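Local coordinates for dual specificity protein phosphatase 14 (Homo sapiens, PDB 2WGP) that dephosphorylates and inactivates the MAP kinases ERK, JNK and p38, removing phosphate from tyrosine, serine and threonine through a phosphocysteine intermediate, at residues V173-Y177 with G178-D182; D90-A93 with D94-S98; H82-I85 with G86-F89; H45-A49 with R50-C54. One frame throughout, in Å; residues are numbered along the deposited sequence.

Contact 1 (V173-Y177 with G178-D182); sequences VQTPY and GIVPD
T175 and V180 meet at about a right angle on one face of a tight hairpin, with T175 CG2 3.6 Å from V180 CG2. The methyl gets there because T175 OG1 lies between its own backbone N and carbonyl carbon (chi1 81°), which leaves CG2 beside the N and points OG1 into the bend. That hydroxyl donates to G178 O, 2.9 Å from OG1, in the carbonyl plane and on a lone pair. It also accepts from Y177 N, closing an ST turn. G178 O is gripped twice, since T175 N reaches it as well, from above the carbonyl plane. V173 shares the face of T175 and V180; its CG2 rests 3.9 Å from D182 CA, where the strand gives way to the helix 182-188.

These residues form a two-stranded antiparallel beta hairpin, strands 172-175 and 178-181, joined by a type I turn from T175 to G178. V173 and V180 form a hydrogen-bonded pair, the N of V173 pointing almost straight at V180 O (2.8 Å, 174°). G178 has a positive phi and backbone angles that call for glycine.

On the opposite face Q174 crosses I179 at about a right angle. Its chain bends at chi2 (73°), bringing OE1 alongside I179 CG1 and turning NE2 back to T175 O, 2.6 Å away and in the amide plane. Two neighbouring subunits pack on the hairpin: L87 of one touches T175 and V180, I179 of another touches I179, and Y177 OH bonds to Q163 of the first.

Contact 2 (D90-A93 with D94-S98); sequences DTVA and DKIHS
D90 O, T91 O, V92 O and A93 O each accept from the backbone N four residues on, the regular i to i+4 ladder of an alpha-helix. This is most of helix 89-101, from its second residue on, in the phosphatase catalytic domain; V92, A93 and I96 face inward, while D90 and D94 turn to K127. The bond from I96 N to V92 O is the straightest of the four (2.9 Å, 171°).

Facing the core, V92 CG1 and I96 CD1 touch at 3.8 Å, one turn apart, the two side chains crossing obliquely. A chi1 of 170° swings V92 CG1 away from the backbone N and to this meeting point, while the I96 chain runs back over V92 O, with CG1 3.3 Å from that oxygen. I96 continues onto T106 and V108 of strand 106-109, and with A93 it packs on Y124 of helix 116-129. The side chain of V92 lies about 11 Å from that of the catalytic C110.

Around the helix, D90 and D94 are acids one turn apart, D90 OD2 5.1 Å from D94 OD1. The like charges are probably eased by K127, which forms a salt bridge with both; D90 OD2 also bonds to Y160 OH. The end of the K95 side chain leads off the helix, its NZ in a salt bridge with E71, and the ring of H97 stacks with F128. D90 O stands over a face of the D94 carboxylate, 3.0 Å from D94 CG and equally far from its two oxygens.

Contact 3 (H82-I85 with G86-F89); sequences HAPI and GLYF
An inverse gamma turn centred on P84 leads into a short 3-10 turn, the entry to helix 89-101 in the phosphatase catalytic domain; the I85 side chain lies about 8 Å from that of the catalytic C110. P84 O takes the N-H of L87 (3.1 Å) and I85 O that of Y88 (2.9 Å), both donors standing above the carbonyl planes, as the tighter 3-10 winding brings them. P84 and L87 cross at a slant, CB of the proline 3.9 Å from L87 CD1. I85 meets F89 at about a right angle: I85 CG2 approaches F89 CE2 at 4.0 Å, while G86 CA sits 3.4 Å above the plane of the F89 ring, over its centre. With F89 CG anti to the carbonyl carbon (chi1 -75°), the ring folds back under the turn. Y88 turns its ring edge to I85 O, which lies in the ring plane.

Q156 of helix 151-165 ties the loop down by bonding to G86 N and A83 O. I85 and F89 wedge between helix 116-129, touching T119, and helix 151-165, where I85 packs on F153 and F89 on L157.

Contact 4 (H45-A49 with R50-C54); sequences HLLQA and RGITC
R50 lays its guanidinium against L46, with L46 CD1 over one face of the group and 3.5 Å from R50 NH1. The arginine chain, extended from CG to NE, runs back along the helix far enough for NH1 to donate to L46 O (3.0 Å, 148°), a bond tilted from the guanidinium plane. L46 meets it at a slant, a chi1 of -176° swinging its CG and CD1 toward the arginine, and both residues also pack on I23. The backbone N of R50 turns instead to L47 O, 3.0 Å away and above the carbonyl plane, with a weak second reach to L46 O.

G51 is where the chain leaves helical geometry. Its phi of 68° is positive, which by itself favours glycine, and its N bonds to Q48 O at 2.9 Å. Together with the bond from I52 N to L47 O (3.0 Å), this makes a Schellman motif, the common C-terminal close of a helix, here at the end of helix 44-49. L47 O is thus held by two donors, R50 N and I52 N, from opposite faces of its plane.

I52 points toward the helix and sets its CD1 3.6 Å from L47 CD2. Both continue the apolar layer onto I26 of strand 26-28 and L107 of strand 106-109. Past it, T53 bonds through OG1 to A105 N and the backbone enters strand 54-57, where C54 packs on T106.

How the contacts relate
From the N terminus, contact 4 comes first, turning helix 44-49 into strand 54-57 of the mixed sheet. Contact 3 follows after strand 71-74 and runs without a break into contact 2, so that the entry turn and most of helix 89-101 form one continuous stretch. Contact 1 is last, bending the C-terminal hairpin back before helix 182-188. Contacts 1, 3 and 4 close short turns, contact 2 runs along one helix, and none encloses or crosses another. Contacts 2 and 4 do touch, K95 CE lying 3.8 Å from C54 SG, which joins helix 89-101 to the sheet. Contact 1 stands apart, its centre about 39 Å from that of contact 4, on the opposite side of the chain's centre.

Contact 1 (V173-Y177 with G178-D182)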
ATOM      1  N   VAL A 173       9.710 -11.580 -11.556  1.00 22.50           N
ATOM      2  CA  VAL A 173      10.279 -10.535 -12.386  1.00 22.89           C
ATOM      3  C   VAL A 173       9.210  -9.484 -12.692  1.00 23.36           C
ATOM      4  O   VAL A 173       8.021  -9.798 -12.796  1.00 22.45           O
ATOM      5  CB  VAL A 173      10.897 -11.103 -13.688  1.00 23.71           C
ATOM      6  CG1 VAL A 173      12.075 -12.103 -13.351  1.00 22.82           C
ATOM      7  CG2 VAL A 173       9.828 -11.735 -14.588  1.00 22.36           C
ATOM      8  N   GLN A 174       9.652  -8.233 -12.782  1.00 23.88           N
ATOM      9  CA  GLN A 174       8.785  -7.130 -13.092  1.00 25.25           C
ATOM     10  C   GLN A 174       8.663  -6.981 -14.598  1.00 25.16           C
ATOM     11  O   GLN A 174       9.670  -6.856 -15.309  1.00 24.72           O
ATOM     12  CB  GLN A 174       9.345  -5.831 -12.516  1.00 26.33           C
ATOM     13  CG  GLN A 174       8.543  -4.605 -12.907  1.00 30.27           C
ATOM     14  CD  GLN A 174       7.245  -4.551 -12.179  1.00 33.59           C
ATOM     15  OE1 GLN A 174       7.231  -4.489 -10.952  1.00 39.26           O
ATOM     16  NE2 GLN A 174       6.135  -4.595 -12.914  1.00 37.02           N
ATOM     17  N   THR A 175       7.425  -6.970 -15.068  1.00 23.78           N
ATOM     18  CA  THR A 175       7.122  -6.740 -16.469  1.00 23.68           C
ATOM     19  C   THR A 175       6.275  -5.475 -16.520  1.00 24.07           C
ATOM     20  O   THR A 175       5.832  -4.986 -15.471  1.00 23.48           O
ATOM     21  CB  THR A 175       6.367  -7.932 -17.109  1.00 23.67           C
ATOM     22  OG1 THR A 175       4.977  -7.864 -16.776  1.00 21.43           O
ATOM     23  CG2 THR A 175       6.951  -9.276 -16.663  1.00 21.84           C
ATOM     24  N   PRO A 176       6.027  -4.947 -17.730  1.00 25.12           N
ATOM     25  CA  PRO A 176       5.120  -3.817 -17.873  1.00 25.48           C
ATOM     26  C   PRO A 176       3.715  -4.106 -17.339  1.00 25.20           C
ATOM     27  O   PRO A 176       2.971  -3.173 -17.069  1.00 25.96           O
ATOM     28  CB  PRO A 176       5.094  -3.591 -19.388  1.00 25.35           C
ATOM     29  CG  PRO A 176       6.319  -4.211 -19.883  1.00 25.97           C
ATOM     30  CD  PRO A 176       6.564  -5.367 -19.034  1.00 26.10           C
ATOM     31  N   TYR A 177       3.369  -5.383 -17.151  1.00 24.49           N
ATOM     32  CA  TYR A 177       2.018  -5.794 -16.773  1.00 24.25           C
ATOM     33  C   TYR A 177       1.901  -6.277 -15.329  1.00 24.50           C
ATOM     34  O   TYR A 177       0.868  -6.783 -14.927  1.00 24.98           O
ATOM     35  CB  TYR A 177       1.549  -6.867 -17.770  1.00 24.80           C
ATOM     36  CG  TYR A 177       1.808  -6.445 -19.199  1.00 22.45           C
ATOM     37  CD1 TYR A 177       1.396  -5.199 -19.658  1.00 22.68           C
ATOM     38  CD2 TYR A 177       2.489  -7.273 -20.096  1.00 24.67           C
ATOM     39  CE1 TYR A 177       1.650  -4.779 -20.940  1.00 22.46           C
ATOM     40  CE2 TYR A 177       2.736  -6.862 -21.402  1.00 23.51           C
ATOM     41  CZ  TYR A 177       2.299  -5.615 -21.826  1.00 24.46           C
ATOM     42  OH  TYR A 177       2.522  -5.153 -23.103  1.00 24.26           O
ATOM     43  N   GLY A 178       2.980  -6.111 -14.563  1.00 23.97           N
ATOM     44  CA  GLY A 178       3.055  -6.564 -13.200  1.00 23.94           C
ATOM     45  C   GLY A 178       4.224  -7.507 -12.938  1.00 23.86           C
ATOM     46  O   GLY A 178       4.935  -7.954 -13.851  1.00 22.58           O
ATOM     47  N   ILE A 179       4.412  -7.792 -11.660  1.00 23.68           N
ATOM     48  CA  ILE A 179       5.410  -8.737 -11.204  1.00 24.01           C
ATOM     49  C   ILE A 179       4.822 -10.132 -11.370  1.00 23.77           C
ATOM     50  O   ILE A 179       3.718 -10.403 -10.902  1.00 23.96           O
ATOM     51  CB  ILE A 179       5.807  -8.484  -9.745  1.00 24.49           C
ATOM     52  CG1 ILE A 179       6.532  -7.132  -9.628  1.00 26.54           C
ATOM     53  CG2 ILE A 179       6.728  -9.618  -9.225  1.00 23.96           C
ATOM     54  CD1 ILE A 179       6.449  -6.453  -8.244  1.00 29.55           C
ATOM     55  N   VAL A 180       5.557 -11.019 -12.032  1.00 23.19           N
ATOM     56  CA  VAL A 180       5.072 -12.373 -12.295  1.00 22.72           C
ATOM     57  C   VAL A 180       6.245 -13.336 -12.200  1.00 23.02           C
ATOM     58  O   VAL A 180       7.399 -12.914 -12.388  1.00 23.60           O
ATOM     59  CB  VAL A 180       4.433 -12.472 -13.726  1.00 23.65           C
ATOM     60  CG1 VAL A 180       3.155 -11.638 -13.802  1.00 23.77           C
ATOM     61  CG2 VAL A 180       5.476 -12.042 -14.845  1.00 21.89           C
ATOM     62  N   PRO A 181       5.966 -14.634 -11.974  1.00 22.66           N
ATOM     63  CA  PRO A 181       7.061 -15.573 -12.156  1.00 23.03           C
ATOM     64  C   PRO A 181       7.636 -15.488 -13.579  1.00 23.32           C
ATOM     65  O   PRO A 181       6.894 -15.295 -14.567  1.00 22.90           O
ATOM     66  CB  PRO A 181       6.414 -16.940 -11.908  1.00 23.17           C
ATOM     67  CG  PRO A 181       4.947 -16.713 -12.238  1.00 23.57           C
ATOM     68  CD  PRO A 181       4.673 -15.316 -11.770  1.00 22.55           C
ATOM     69  N   ASP A 182       8.947 -15.672 -13.685  1.00 23.49           N
ATOM     70  CA  ASP A 182       9.606 -15.625 -14.999  1.00 23.79           C
ATOM     71  C   ASP A 182       8.985 -16.535 -16.068  1.00 23.94           C
ATOM     72  O   ASP A 182       8.994 -16.174 -17.246  1.00 22.81           O
ATOM     73  CB  ASP A 182      11.139 -15.796 -14.917  1.00 24.65           C
ATOM     74  CG  ASP A 182      11.601 -17.012 -14.113  1.00 26.67           C
ATOM     75  OD1 ASP A 182      10.888 -18.022 -13.984  1.00 29.21           O
ATOM     76  OD2 ASP A 182      12.754 -16.964 -13.639  1.00 32.62           O
TER

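Contact 2 (D90-A93 with D94-S98)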
ATOM      1  N   ASP A  90       2.655 -28.565   3.431  1.00 25.59           N
ATOM      2  CA  ASP A  90       3.081 -29.803   4.108  1.00 25.81           C
ATOM      3  C   ASP A  90       1.885 -30.687   4.450  1.00 25.94           C
ATOM      4  O   ASP A  90       1.902 -31.876   4.184  1.00 24.54           O
ATOM      5  CB  ASP A  90       3.899 -29.511   5.385  1.00 25.42           C
ATOM      6  CG  ASP A  90       5.322 -29.063   5.078  1.00 25.93           C
ATOM      7  OD1 ASP A  90       5.823 -28.131   5.758  1.00 27.17           O
ATOM      8  OD2 ASP A  90       5.946 -29.643   4.161  1.00 25.43           O
ATOM      9  N   THR A  91       0.819 -30.098   4.994  1.00 26.07           N
ATOM     10  CA  THR A  91      -0.299 -30.922   5.452  1.00 26.77           C
ATOM     11  C   THR A  91      -1.022 -31.615   4.291  1.00 26.24           C
ATOM     12  O   THR A  91      -1.346 -32.816   4.389  1.00 25.38           O
ATOM     13  CB  THR A  91      -1.254 -30.138   6.380  1.00 27.67           C
ATOM     14  OG1 THR A  91      -1.814 -29.039   5.675  1.00 29.22           O
ATOM     15  CG2 THR A  91      -0.488 -29.598   7.626  1.00 29.98           C
ATOM     16  N   VAL A  92      -1.217 -30.920   3.166  1.00 25.80           N
ATOM     17  CA  VAL A  92      -1.889 -31.530   2.008  1.00 25.71           C
ATOM     18  C   VAL A  92      -0.945 -32.524   1.321  1.00 25.99           C
ATOM     19  O   VAL A  92      -1.371 -33.610   0.929  1.00 24.89           O
ATOM     20  CB  VAL A  92      -2.486 -30.483   0.996  1.00 25.81           C
ATOM     21  CG1 VAL A  92      -2.969 -31.129  -0.305  1.00 25.69           C
ATOM     22  CG2 VAL A  92      -3.646 -29.694   1.648  1.00 24.50           C
ATOM     23  N   ALA A  93       0.321 -32.135   1.150  1.00 25.91           N
ATOM     24  CA  ALA A  93       1.315 -33.013   0.550  1.00 25.74           C
ATOM     25  C   ALA A  93       1.476 -34.307   1.373  1.00 25.77           C
ATOM     26  O   ALA A  93       1.499 -35.404   0.817  1.00 25.81           O
ATOM     27  CB  ALA A  93       2.639 -32.281   0.390  1.00 25.60           C
ATOM     28  N   ASP A  94       1.548 -34.172   2.688  1.00 25.48           N
ATOM     29  CA  ASP A  94       1.576 -35.338   3.587  1.00 25.88           C
ATOM     30  C   ASP A  94       0.326 -36.230   3.463  1.00 25.61           C
ATOM     31  O   ASP A  94       0.438 -37.452   3.494  1.00 26.03           O
ATOM     32  CB  ASP A  94       1.766 -34.889   5.037  1.00 25.52           C
ATOM     33  CG  ASP A  94       3.143 -34.311   5.299  1.00 27.08           C
ATOM     34  OD1 ASP A  94       4.006 -34.351   4.391  1.00 28.87           O
ATOM     35  OD2 ASP A  94       3.364 -33.829   6.433  1.00 26.93           O
ATOM     36  N   LYS A  95      -0.840 -35.620   3.309  1.00 25.78           N
ATOM     37  CA  LYS A  95      -2.093 -36.373   3.135  1.00 26.68           C
ATOM     38  C   LYS A  95      -2.120 -37.171   1.819  1.00 25.78           C
ATOM     39  O   LYS A  95      -2.431 -38.371   1.815  1.00 23.78           O
ATOM     40  CB  LYS A  95      -3.310 -35.447   3.240  1.00 26.42           C
ATOM     41  CG  LYS A  95      -4.657 -36.174   3.108  1.00 28.34           C
ATOM     42  CD  LYS A  95      -4.824 -37.265   4.145  1.00 28.93           C
ATOM     43  CE  LYS A  95      -6.224 -37.857   4.160  1.00 29.27           C
ATOM     44  NZ  LYS A  95      -6.328 -38.920   5.258  1.00 28.92           N
ATOM     45  N   ILE A  96      -1.725 -36.512   0.727  1.00 25.93           N
ATOM     46  CA  ILE A  96      -1.612 -37.172  -0.576  1.00 25.62           C
ATOM     47  C   ILE A  96      -0.673 -38.367  -0.445  1.00 25.20           C
ATOM     48  O   ILE A  96      -0.988 -39.439  -0.947  1.00 25.09           O
ATOM     49  CB  ILE A  96      -1.134 -36.224  -1.729  1.00 25.11           C
ATOM     50  CG1 ILE A  96      -2.150 -35.090  -1.953  1.00 26.02           C
ATOM     51  CG2 ILE A  96      -0.957 -37.022  -3.039  1.00 25.63           C
ATOM     52  CD1 ILE A  96      -1.590 -33.800  -2.699  1.00 25.95           C
ATOM     53  N   HIS A  97       0.453 -38.173   0.237  1.00 24.88           N
ATOM     54  CA  HIS A  97       1.444 -39.238   0.438  1.00 25.58           C
ATOM     55  C   HIS A  97       0.877 -40.375   1.298  1.00 25.31           C
ATOM     56  O   HIS A  97       1.049 -41.548   0.976  1.00 24.95           O
ATOM     57  CB  HIS A  97       2.720 -38.647   1.066  1.00 25.46           C
ATOM     58  CG  HIS A  97       3.805 -39.651   1.321  1.00 25.79           C
ATOM     59  ND1 HIS A  97       4.504 -40.257   0.302  1.00 26.30           N
ATOM     60  CD2 HIS A  97       4.313 -40.148   2.472  1.00 28.35           C
ATOM     61  CE1 HIS A  97       5.399 -41.083   0.812  1.00 27.97           C
ATOM     62  NE2 HIS A  97       5.306 -41.035   2.128  1.00 27.77           N
ATOM     63  N   SER A  98       0.221 -40.011   2.403  1.00 25.48           N
ATOM     64  CA  SER A  98      -0.418 -40.986   3.323  1.00 25.73           C
ATOM     65  C   SER A  98      -1.431 -41.863   2.577  1.00 25.37           C
ATOM     66  O   SER A  98      -1.447 -43.080   2.735  1.00 24.30           O
ATOM     67  CB  SER A  98      -1.148 -40.251   4.451  1.00 26.12           C
ATOM     68  OG  SER A  98      -1.860 -41.193   5.232  1.00 30.02           O
TER

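Contact 3 (H82-I85 with G86-F89)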
ATOM      1  N   HIS A  82      -2.948 -12.983  -1.480  1.00 24.88           N
ATOM      2  CA  HIS A  82      -2.617 -12.988  -0.024  1.00 25.28           C
ATOM      3  C   HIS A  82      -3.238 -14.137   0.785  1.00 24.84           C
ATOM      4  O   HIS A  82      -3.046 -14.214   1.994  1.00 24.45           O
ATOM      5  CB  HIS A  82      -2.906 -11.628   0.611  1.00 26.37           C
ATOM      6  CG  HIS A  82      -2.065 -10.535   0.039  1.00 29.77           C
ATOM      7  ND1 HIS A  82      -2.600  -9.385  -0.495  1.00 34.03           N
ATOM      8  CD2 HIS A  82      -0.727 -10.452  -0.152  1.00 31.95           C
ATOM      9  CE1 HIS A  82      -1.624  -8.628  -0.967  1.00 35.06           C
ATOM     10  NE2 HIS A  82      -0.479  -9.256  -0.774  1.00 34.85           N
ATOM     11  N   ALA A  83      -3.963 -15.045   0.135  1.00 23.88           N
ATOM     12  CA  ALA A  83      -4.418 -16.249   0.828  1.00 23.78           C
ATOM     13  C   ALA A  83      -3.165 -17.058   1.162  1.00 23.69           C
ATOM     14  O   ALA A  83      -2.340 -17.345   0.259  1.00 23.92           O
ATOM     15  CB  ALA A  83      -5.364 -17.070  -0.033  1.00 23.39           C
ATOM     16  N   PRO A  84      -3.010 -17.441   2.444  1.00 23.78           N
ATOM     17  CA  PRO A  84      -1.787 -18.124   2.899  1.00 23.77           C
ATOM     18  C   PRO A  84      -1.826 -19.625   2.617  1.00 23.77           C
ATOM     19  O   PRO A  84      -1.727 -20.460   3.544  1.00 23.61           O
ATOM     20  CB  PRO A  84      -1.781 -17.838   4.413  1.00 23.89           C
ATOM     21  CG  PRO A  84      -3.218 -17.831   4.756  1.00 24.78           C
ATOM     22  CD  PRO A  84      -3.932 -17.200   3.577  1.00 24.92           C
ATOM     23  N   ILE A  85      -1.934 -19.950   1.330  1.00 23.43           N
ATOM     24  CA  ILE A  85      -2.004 -21.329   0.848  1.00 23.31           C
ATOM     25  C   ILE A  85      -0.795 -22.188   1.285  1.00 22.80           C
ATOM     26  O   ILE A  85      -0.927 -23.396   1.533  1.00 22.22           O
ATOM     27  CB  ILE A  85      -2.184 -21.360  -0.687  1.00 24.23           C
ATOM     28  CG1 ILE A  85      -2.500 -22.773  -1.186  1.00 25.19           C
ATOM     29  CG2 ILE A  85      -0.922 -20.841  -1.408  1.00 24.61           C
ATOM     30  CD1 ILE A  85      -3.107 -22.790  -2.586  1.00 25.40           C
ATOM     31  N   GLY A  86       0.365 -21.558   1.406  1.00 22.30           N
ATOM     32  CA  GLY A  86       1.565 -22.218   1.870  1.00 22.63           C
ATOM     33  C   GLY A  86       1.453 -22.933   3.209  1.00 22.61           C
ATOM     34  O   GLY A  86       2.197 -23.887   3.472  1.00 23.34           O
ATOM     35  N   LEU A  87       0.530 -22.475   4.057  1.00 23.56           N
ATOM     36  CA  LEU A  87       0.295 -23.094   5.351  1.00 23.29           C
ATOM     37  C   LEU A  87      -0.288 -24.502   5.192  1.00 23.91           C
ATOM     38  O   LEU A  87      -0.351 -25.258   6.157  1.00 25.01           O
ATOM     39  CB  LEU A  87      -0.643 -22.217   6.209  1.00 22.54           C
ATOM     40  CG  LEU A  87      -0.136 -20.864   6.734  1.00 22.63           C
ATOM     41  CD1 LEU A  87      -1.221 -20.076   7.508  1.00 20.77           C
ATOM     42  CD2 LEU A  87       1.096 -21.034   7.623  1.00 22.45           C
ATOM     43  N   TYR A  88      -0.744 -24.833   3.989  1.00 24.41           N
ATOM     44  CA  TYR A  88      -1.276 -26.154   3.678  1.00 24.91           C
ATOM     45  C   TYR A  88      -0.331 -27.011   2.828  1.00 25.22           C
ATOM     46  O   TYR A  88      -0.668 -28.142   2.476  1.00 26.30           O
ATOM     47  CB  TYR A  88      -2.626 -26.022   2.988  1.00 24.82           C
ATOM     48  CG  TYR A  88      -3.713 -25.419   3.876  1.00 25.46           C
ATOM     49  CD1 TYR A  88      -4.450 -26.221   4.753  1.00 26.48           C
ATOM     50  CD2 TYR A  88      -3.989 -24.064   3.848  1.00 25.51           C
ATOM     51  CE1 TYR A  88      -5.461 -25.690   5.556  1.00 27.40           C
ATOM     52  CE2 TYR A  88      -5.010 -23.520   4.659  1.00 26.70           C
ATOM     53  CZ  TYR A  88      -5.727 -24.346   5.516  1.00 26.56           C
ATOM     54  OH  TYR A  88      -6.727 -23.838   6.335  1.00 28.68           O
ATOM     55  N   PHE A  89       0.846 -26.487   2.483  1.00 25.78           N
ATOM     56  CA  PHE A  89       1.754 -27.218   1.598  1.00 25.22           C
ATOM     57  C   PHE A  89       2.127 -28.573   2.203  1.00 25.28           C
ATOM     58  O   PHE A  89       1.894 -29.615   1.565  1.00 24.52           O
ATOM     59  CB  PHE A  89       3.011 -26.402   1.269  1.00 25.59           C
ATOM     60  CG  PHE A  89       2.803 -25.265   0.255  1.00 23.43           C
ATOM     61  CD1 PHE A  89       3.835 -24.346   0.044  1.00 23.19           C
ATOM     62  CD2 PHE A  89       1.613 -25.100  -0.489  1.00 23.13           C
ATOM     63  CE1 PHE A  89       3.679 -23.310  -0.877  1.00 23.60           C
ATOM     64  CE2 PHE A  89       1.483 -24.062  -1.395  1.00 23.31           C
ATOM     65  CZ  PHE A  89       2.512 -23.184  -1.587  1.00 22.96           C
TER

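Contact 4 (H45-A49 with R50-C54)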
ATOM      1  N   HIS A  45     -19.189 -41.747  -9.828  1.00 33.08           N
ATOM      2  CA  HIS A  45     -18.749 -42.750 -10.806  1.00 33.36           C
ATOM      3  C   HIS A  45     -17.408 -42.424 -11.458  1.00 32.40           C
ATOM      4  O   HIS A  45     -16.591 -43.317 -11.638  1.00 31.70           O
ATOM      5  CB  HIS A  45     -19.791 -42.925 -11.914  1.00 34.26           C
ATOM      6  CG  HIS A  45     -19.502 -44.075 -12.827  1.00 37.60           C
ATOM      7  ND1 HIS A  45     -19.931 -45.364 -12.567  1.00 40.39           N
ATOM      8  CD2 HIS A  45     -18.806 -44.137 -13.989  1.00 39.04           C
ATOM      9  CE1 HIS A  45     -19.518 -46.167 -13.534  1.00 40.64           C
ATOM     10  NE2 HIS A  45     -18.836 -45.448 -14.411  1.00 41.14           N
ATOM     11  N   LEU A  46     -17.217 -41.162 -11.847  1.00 31.16           N
ATOM     12  CA  LEU A  46     -15.964 -40.711 -12.458  1.00 31.27           C
ATOM     13  C   LEU A  46     -14.787 -40.895 -11.502  1.00 30.52           C
ATOM     14  O   LEU A  46     -13.720 -41.368 -11.900  1.00 30.50           O
ATOM     15  CB  LEU A  46     -16.082 -39.229 -12.874  1.00 31.64           C
ATOM     16  CG  LEU A  46     -14.913 -38.571 -13.620  1.00 33.53           C
ATOM     17  CD1 LEU A  46     -15.101 -38.737 -15.108  1.00 36.33           C
ATOM     18  CD2 LEU A  46     -14.822 -37.083 -13.282  1.00 34.11           C
ATOM     19  N   LEU A  47     -14.973 -40.530 -10.239  1.00 29.29           N
ATOM     20  CA  LEU A  47     -13.902 -40.654  -9.261  1.00 29.09           C
ATOM     21  C   LEU A  47     -13.609 -42.125  -8.895  1.00 29.00           C
ATOM     22  O   LEU A  47     -12.437 -42.519  -8.782  1.00 28.88           O
ATOM     23  CB  LEU A  47     -14.217 -39.830  -8.009  1.00 28.91           C
ATOM     24  CG  LEU A  47     -14.501 -38.329  -8.194  1.00 29.57           C
ATOM     25  CD1 LEU A  47     -14.707 -37.710  -6.844  1.00 29.27           C
ATOM     26  CD2 LEU A  47     -13.399 -37.580  -8.968  1.00 28.55           C
ATOM     27  N   GLN A  48     -14.657 -42.933  -8.724  1.00 29.01           N
ATOM     28  CA  GLN A  48     -14.497 -44.379  -8.482  1.00 29.83           C
ATOM     29  C   GLN A  48     -13.734 -45.060  -9.619  1.00 29.80           C
ATOM     30  O   GLN A  48     -12.857 -45.892  -9.380  1.00 29.03           O
ATOM     31  CB  GLN A  48     -15.859 -45.047  -8.275  1.00 30.47           C
ATOM     32  CG  GLN A  48     -16.510 -44.681  -6.950  1.00 33.44           C
ATOM     33  CD  GLN A  48     -17.796 -45.457  -6.683  1.00 37.35           C
ATOM     34  OE1 GLN A  48     -18.688 -45.550  -7.546  1.00 40.70           O
ATOM     35  NE2 GLN A  48     -17.892 -46.025  -5.494  1.00 37.94           N
ATOM     36  N   ALA A  49     -14.039 -44.652 -10.854  1.00 29.91           N
ATOM     37  CA  ALA A  49     -13.358 -45.170 -12.044  1.00 30.48           C
ATOM     38  C   ALA A  49     -11.842 -44.926 -11.979  1.00 30.66           C
ATOM     39  O   ALA A  49     -11.073 -45.680 -12.551  1.00 31.22           O
ATOM     40  CB  ALA A  49     -13.950 -44.548 -13.301  1.00 30.11           C
ATOM     41  N   ARG A  50     -11.425 -43.883 -11.265  1.00 30.83           N
ATOM     42  CA  ARG A  50     -10.004 -43.540 -11.087  1.00 30.44           C
ATOM     43  C   ARG A  50      -9.397 -44.057  -9.788  1.00 30.34           C
ATOM     44  O   ARG A  50      -8.237 -43.759  -9.490  1.00 30.06           O
ATOM     45  CB  ARG A  50      -9.847 -42.018 -11.168  1.00 30.77           C
ATOM     46  CG  ARG A  50      -9.992 -41.526 -12.596  1.00 31.96           C
ATOM     47  CD  ARG A  50     -10.544 -40.119 -12.672  1.00 34.87           C
ATOM     48  NE  ARG A  50     -10.580 -39.683 -14.065  1.00 36.41           N
ATOM     49  CZ  ARG A  50     -11.469 -40.095 -14.968  1.00 37.69           C
ATOM     50  NH1 ARG A  50     -12.459 -40.922 -14.632  1.00 36.99           N
ATOM     51  NH2 ARG A  50     -11.374 -39.653 -16.220  1.00 37.41           N
ATOM     52  N   GLY A  51     -10.184 -44.802  -9.009  1.00 29.59           N
ATOM     53  CA  GLY A  51      -9.738 -45.312  -7.716  1.00 29.29           C
ATOM     54  C   GLY A  51      -9.527 -44.251  -6.650  1.00 28.12           C
ATOM     55  O   GLY A  51      -8.810 -44.479  -5.678  1.00 27.85           O
ATOM     56  N   ILE A  52     -10.183 -43.107  -6.817  1.00 28.12           N
ATOM     57  CA  ILE A  52     -10.085 -41.990  -5.881  1.00 27.52           C
ATOM     58  C   ILE A  52     -10.798 -42.358  -4.577  1.00 27.06           C
ATOM     59  O   ILE A  52     -11.935 -42.840  -4.579  1.00 26.31           O
ATOM     60  CB  ILE A  52     -10.609 -40.656  -6.502  1.00 27.80           C
ATOM     61  CG1 ILE A  52      -9.636 -40.182  -7.603  1.00 28.51           C
ATOM     62  CG2 ILE A  52     -10.779 -39.536  -5.410  1.00 26.50           C
ATOM     63  CD1 ILE A  52     -10.205 -39.177  -8.588  1.00 28.21           C
ATOM     64  N   THR A  53     -10.074 -42.188  -3.479  1.00 26.19           N
ATOM     65  CA  THR A  53     -10.557 -42.514  -2.141  1.00 25.56           C
ATOM     66  C   THR A  53     -10.625 -41.281  -1.222  1.00 25.59           C
ATOM     67  O   THR A  53     -11.311 -41.305  -0.196  1.00 25.01           O
ATOM     68  CB  THR A  53      -9.635 -43.569  -1.491  1.00 25.59           C
ATOM     69  OG1 THR A  53      -8.291 -43.074  -1.469  1.00 24.68           O
ATOM     70  CG2 THR A  53      -9.697 -44.889  -2.276  1.00 24.59           C
ATOM     71  N   CYS A  54      -9.897 -40.222  -1.594  1.00 25.37           N
ATOM     72  CA  CYS A  54      -9.791 -39.023  -0.790  1.00 25.46           C
ATOM     73  C   CYS A  54      -9.958 -37.792  -1.660  1.00 24.96           C
ATOM     74  O   CYS A  54      -9.359 -37.695  -2.755  1.00 24.83           O
ATOM     75  CB  CYS A  54      -8.440 -38.979  -0.107  1.00 25.25           C
ATOM     76  SG  CYS A  54      -8.153 -37.528   0.922  1.00 28.73           S
TER